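Local coordinates for protein putative hyaluronoglucosaminidase (Clostridium perfringens, PDB 6PWI) that probably hydrolyses glycosidic bonds of N-acetylhexosamine-containing glycans through the catalytic barrel contained in this part of the longer protein, at residues 374-379 / 385-390. Numbering follows the deposited sequence.
Sequences ETFEFF and RQAFMW
Ala387 meets Phe376 and Phe379 of the helix, and with Phe379 it makes a CH-pi contact: Ala387 CB lies 3.5 Å from the ring centroid, only 16° off the normal. The first torsion of Phe379 is fully extended, CG trans to N, and this carries the ring out toward Ala387 and the carbonyl of Arg385. The same ring turns its edge to that carbonyl, with Arg385 O in the ring plane and 3.2 Å from Phe379 CD2; Trp362 meets this ring edge-to-face.

Sulfur-aromatic contact joins the next pair. Met389 SD sits 3.7 Å from Phe376 CZ, and its direction from the centroid, 76° off the normal, identifies an edge approach. Ala387 CB reaches Phe376 CD1 obliquely at 3.8 Å, an apolar contact, while Phe418 stacks on the Phe376 ring.

The polar link is a water that donates to Phe376 O (3.0 Å) and accepts from Ala387 N (2.9 Å), bridging helix and strand backbones.

The axes of helix segment 374-379 and strand segment 387-390 come within 9.5 Å at 133°, the helix running roughly against the strand. With strand 359-362 parallel to 387-391, this is the returning half of a beta-alpha-beta unit in the (beta/alpha)8 barrel characteristic of family 84.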
ATOM      1  N   GLU A 374     -13.323  -0.555  18.163  1.00 26.37           N
ATOM      2  CA  GLU A 374     -13.888   0.451  19.055  1.00 27.12           C
ATOM      3  C   GLU A 374     -13.962   1.814  18.363  1.00 26.56           C
ATOM      4  O   GLU A 374     -14.964   2.519  18.486  1.00 26.80           O
ATOM      5  CB  GLU A 374     -13.109   0.553  20.370  1.00 28.64           C
ATOM      6  CG  GLU A 374     -13.289  -0.636  21.298  1.00 31.49           C
ATOM      7  CD  GLU A 374     -12.523  -1.911  20.953  1.00 35.20           C
ATOM      8  OE1 GLU A 374     -11.534  -1.850  20.169  1.00 33.94           O
ATOM      9  OE2 GLU A 374     -12.920  -2.978  21.470  1.00 38.41           O
ATOM     10  N   THR A 375     -12.900   2.178  17.637  1.00 24.26           N
ATOM     11  CA  THR A 375     -12.875   3.449  16.931  1.00 23.51           C
ATOM     12  C   THR A 375     -13.969   3.505  15.859  1.00 23.08           C
ATOM     13  O   THR A 375     -14.546   4.567  15.618  1.00 22.45           O
ATOM     14  CB  THR A 375     -11.474   3.791  16.401  1.00 23.30           C
ATOM     15  OG1 THR A 375     -11.453   5.209  16.236  1.00 23.59           O
ATOM     16  CG2 THR A 375     -11.116   3.120  15.092  1.00 22.13           C
ATOM     17  N   PHE A 376     -14.247   2.361  15.221  1.00 22.36           N
ATOM     18  CA  PHE A 376     -15.250   2.306  14.171  1.00 22.68           C
ATOM     19  C   PHE A 376     -16.653   2.320  14.773  1.00 23.98           C
ATOM     20  O   PHE A 376     -17.557   2.922  14.196  1.00 24.68           O
ATOM     21  CB  PHE A 376     -14.976   1.155  13.198  1.00 21.63           C
ATOM     22  CG  PHE A 376     -13.716   1.339  12.391  1.00 20.84           C
ATOM     23  CD1 PHE A 376     -13.391   2.577  11.852  1.00 20.05           C
ATOM     24  CD2 PHE A 376     -12.849   0.281  12.168  1.00 20.24           C
ATOM     25  CE1 PHE A 376     -12.221   2.755  11.127  1.00 19.37           C
ATOM     26  CE2 PHE A 376     -11.689   0.458  11.425  1.00 19.83           C
ATOM     27  CZ  PHE A 376     -11.371   1.697  10.917  1.00 18.94           C
ATOM     28  N   GLU A 377     -16.820   1.684  15.942  1.00 25.79           N
ATOM     29  CA  GLU A 377     -18.084   1.737  16.666  1.00 26.94           C
ATOM     30  C   GLU A 377     -18.405   3.190  17.012  1.00 25.35           C
ATOM     31  O   GLU A 377     -19.553   3.623  16.909  1.00 24.66           O
ATOM     32  CB  GLU A 377     -18.036   0.910  17.954  1.00 30.02           C
ATOM     33  CG  GLU A 377     -18.202  -0.586  17.759  1.00 34.64           C
ATOM     34  CD  GLU A 377     -17.815  -1.463  18.948  1.00 40.26           C
ATOM     35  OE1 GLU A 377     -17.504  -0.914  20.039  1.00 41.95           O
ATOM     36  OE2 GLU A 377     -17.826  -2.706  18.788  1.00 42.93           O
ATOM     37  N   PHE A 378     -17.375   3.930  17.439  1.00 23.93           N
ATOM     38  CA  PHE A 378     -17.558   5.319  17.820  1.00 23.01           C
ATOM     39  C   PHE A 378     -17.997   6.127  16.600  1.00 23.26           C
ATOM     40  O   PHE A 378     -18.968   6.882  16.670  1.00 22.47           O
ATOM     41  CB  PHE A 378     -16.296   5.912  18.457  1.00 21.51           C
ATOM     42  CG  PHE A 378     -16.399   7.406  18.648  1.00 21.01           C
ATOM     43  CD1 PHE A 378     -16.945   7.938  19.804  1.00 20.94           C
ATOM     44  CD2 PHE A 378     -16.018   8.283  17.644  1.00 20.12           C
ATOM     45  CE1 PHE A 378     -17.074   9.310  19.969  1.00 20.51           C
ATOM     46  CE2 PHE A 378     -16.150   9.652  17.807  1.00 20.24           C
ATOM     47  CZ  PHE A 378     -16.673  10.166  18.970  1.00 20.25           C
ATOM     48  N   PHE A 379     -17.254   5.963  15.496  1.00 23.20           N
ATOM     49  CA  PHE A 379     -17.513   6.695  14.269  1.00 23.52           C
ATOM     50  C   PHE A 379     -18.949   6.450  13.814  1.00 24.78           C
ATOM     51  O   PHE A 379     -19.646   7.392  13.442  1.00 24.70           O
ATOM     52  CB  PHE A 379     -16.528   6.298  13.166  1.00 22.64           C
ATOM     53  CG  PHE A 379     -16.742   7.038  11.868  1.00 22.32           C
ATOM     54  CD1 PHE A 379     -16.009   8.179  11.573  1.00 21.99           C
ATOM     55  CD2 PHE A 379     -17.696   6.614  10.954  1.00 21.30           C
ATOM     56  CE1 PHE A 379     -16.212   8.866  10.386  1.00 21.58           C
ATOM     57  CE2 PHE A 379     -17.907   7.306   9.772  1.00 20.57           C
ATOM     58  CZ  PHE A 379     -17.161   8.426   9.489  1.00 21.24           C
ATOM     59  N   ARG A 385     -22.919   6.090   9.763  1.00 28.64           N
ATOM     60  CA  ARG A 385     -22.494   5.140   8.746  1.00 27.35           C
ATOM     61  C   ARG A 385     -21.078   4.672   9.078  1.00 27.94           C
ATOM     62  O   ARG A 385     -20.402   5.266   9.910  1.00 28.36           O
ATOM     63  CB  ARG A 385     -22.547   5.789   7.358  1.00 26.35           C
ATOM     64  CG  ARG A 385     -21.465   6.834   7.120  1.00 26.32           C
ATOM     65  CD  ARG A 385     -21.667   7.665   5.869  1.00 25.83           C
ATOM     66  NE  ARG A 385     -22.696   8.673   6.073  1.00 25.33           N
ATOM     67  CZ  ARG A 385     -23.183   9.469   5.125  1.00 24.62           C
ATOM     68  NH1 ARG A 385     -22.724   9.390   3.885  1.00 23.89           N
ATOM     69  NH2 ARG A 385     -24.116  10.354   5.433  1.00 23.09           N
ATOM     70  N   GLN A 386     -20.627   3.610   8.411  1.00 28.44           N
ATOM     71  CA  GLN A 386     -19.306   3.067   8.673  1.00 28.81           C
ATOM     72  C   GLN A 386     -18.228   3.960   8.064  1.00 29.34           C
ATOM     73  O   GLN A 386     -18.470   4.659   7.081  1.00 31.83           O
ATOM     74  CB  GLN A 386     -19.228   1.643   8.141  1.00 30.22           C
ATOM     75  CG  GLN A 386     -20.138   0.690   8.892  1.00 33.09           C
ATOM     76  CD  GLN A 386     -19.917  -0.727   8.432  1.00 35.87           C
ATOM     77  OE1 GLN A 386     -19.555  -0.980   7.280  1.00 35.34           O
ATOM     78  NE2 GLN A 386     -20.120  -1.659   9.349  1.00 38.96           N
ATOM     79  N   ALA A 387     -17.030   3.910   8.661  1.00 27.50           N
ATOM     80  CA  ALA A 387     -15.933   4.787   8.293  1.00 25.67           C
ATOM     81  C   ALA A 387     -15.144   4.220   7.119  1.00 25.05           C
ATOM     82  O   ALA A 387     -15.123   3.014   6.884  1.00 25.80           O
ATOM     83  CB  ALA A 387     -15.034   5.003   9.482  1.00 26.46           C
ATOM     84  N   PHE A 388     -14.505   5.129   6.384  1.00 24.44           N
ATOM     85  CA  PHE A 388     -13.453   4.797   5.441  1.00 25.08           C
ATOM     86  C   PHE A 388     -12.132   5.196   6.100  1.00 25.77           C
ATOM     87  O   PHE A 388     -11.910   6.373   6.385  1.00 26.26           O
ATOM     88  CB  PHE A 388     -13.752   5.473   4.094  1.00 24.59           C
ATOM     89  CG  PHE A 388     -12.719   5.339   2.999  1.00 24.24           C
ATOM     90  CD1 PHE A 388     -11.798   4.297   2.987  1.00 24.56           C
ATOM     91  CD2 PHE A 388     -12.693   6.245   1.949  1.00 24.39           C
ATOM     92  CE1 PHE A 388     -10.859   4.180   1.971  1.00 24.48           C
ATOM     93  CE2 PHE A 388     -11.764   6.121   0.926  1.00 25.18           C
ATOM     94  CZ  PHE A 388     -10.843   5.095   0.943  1.00 25.30           C
ATOM     95  N   MET A 389     -11.283   4.200   6.377  1.00 25.72           N
ATOM     96  CA  MET A 389     -10.108   4.385   7.212  1.00 26.06           C
ATOM     97  C   MET A 389      -8.982   5.018   6.396  1.00 25.44           C
ATOM     98  O   MET A 389      -8.631   4.521   5.326  1.00 26.45           O
ATOM     99  CB  MET A 389      -9.646   3.035   7.771  1.00 28.41           C
ATOM    100  CG  MET A 389      -8.256   3.056   8.375  1.00 29.88           C
ATOM    101  SD  MET A 389      -8.326   3.673  10.059  1.00 35.67           S
ATOM    102  CE  MET A 389      -6.645   3.380  10.610  1.00 34.11           C
ATOM    103  N   TRP A 390      -8.447   6.131   6.913  1.00 23.49           N
ATOM    104  CA  TRP A 390      -7.203   6.732   6.458  1.00 22.29           C
ATOM    105  C   TRP A 390      -6.105   6.316   7.436  1.00 21.41           C
ATOM    106  O   TRP A 390      -6.116   6.744   8.594  1.00 20.34           O
ATOM    107  CB  TRP A 390      -7.375   8.259   6.388  1.00 23.56           C
ATOM    108  CG  TRP A 390      -6.153   9.100   6.135  1.00 25.24           C
ATOM    109  CD1 TRP A 390      -4.877   8.894   6.589  1.00 25.18           C
ATOM    110  CD2 TRP A 390      -6.109  10.344   5.404  1.00 25.55           C
ATOM    111  NE1 TRP A 390      -4.043   9.895   6.162  1.00 25.03           N
ATOM    112  CE2 TRP A 390      -4.771  10.802   5.436  1.00 25.51           C
ATOM    113  CE3 TRP A 390      -7.064  11.103   4.711  1.00 25.35           C
ATOM    114  CZ2 TRP A 390      -4.372  11.984   4.810  1.00 26.06           C
ATOM    115  CZ3 TRP A 390      -6.669  12.277   4.102  1.00 26.07           C
ATOM    116  CH2 TRP A 390      -5.340  12.712   4.153  1.00 25.83           C
TER
HETATM  117  O   HOH W   1     -17.393   2.588  11.260  1.00 23.72           O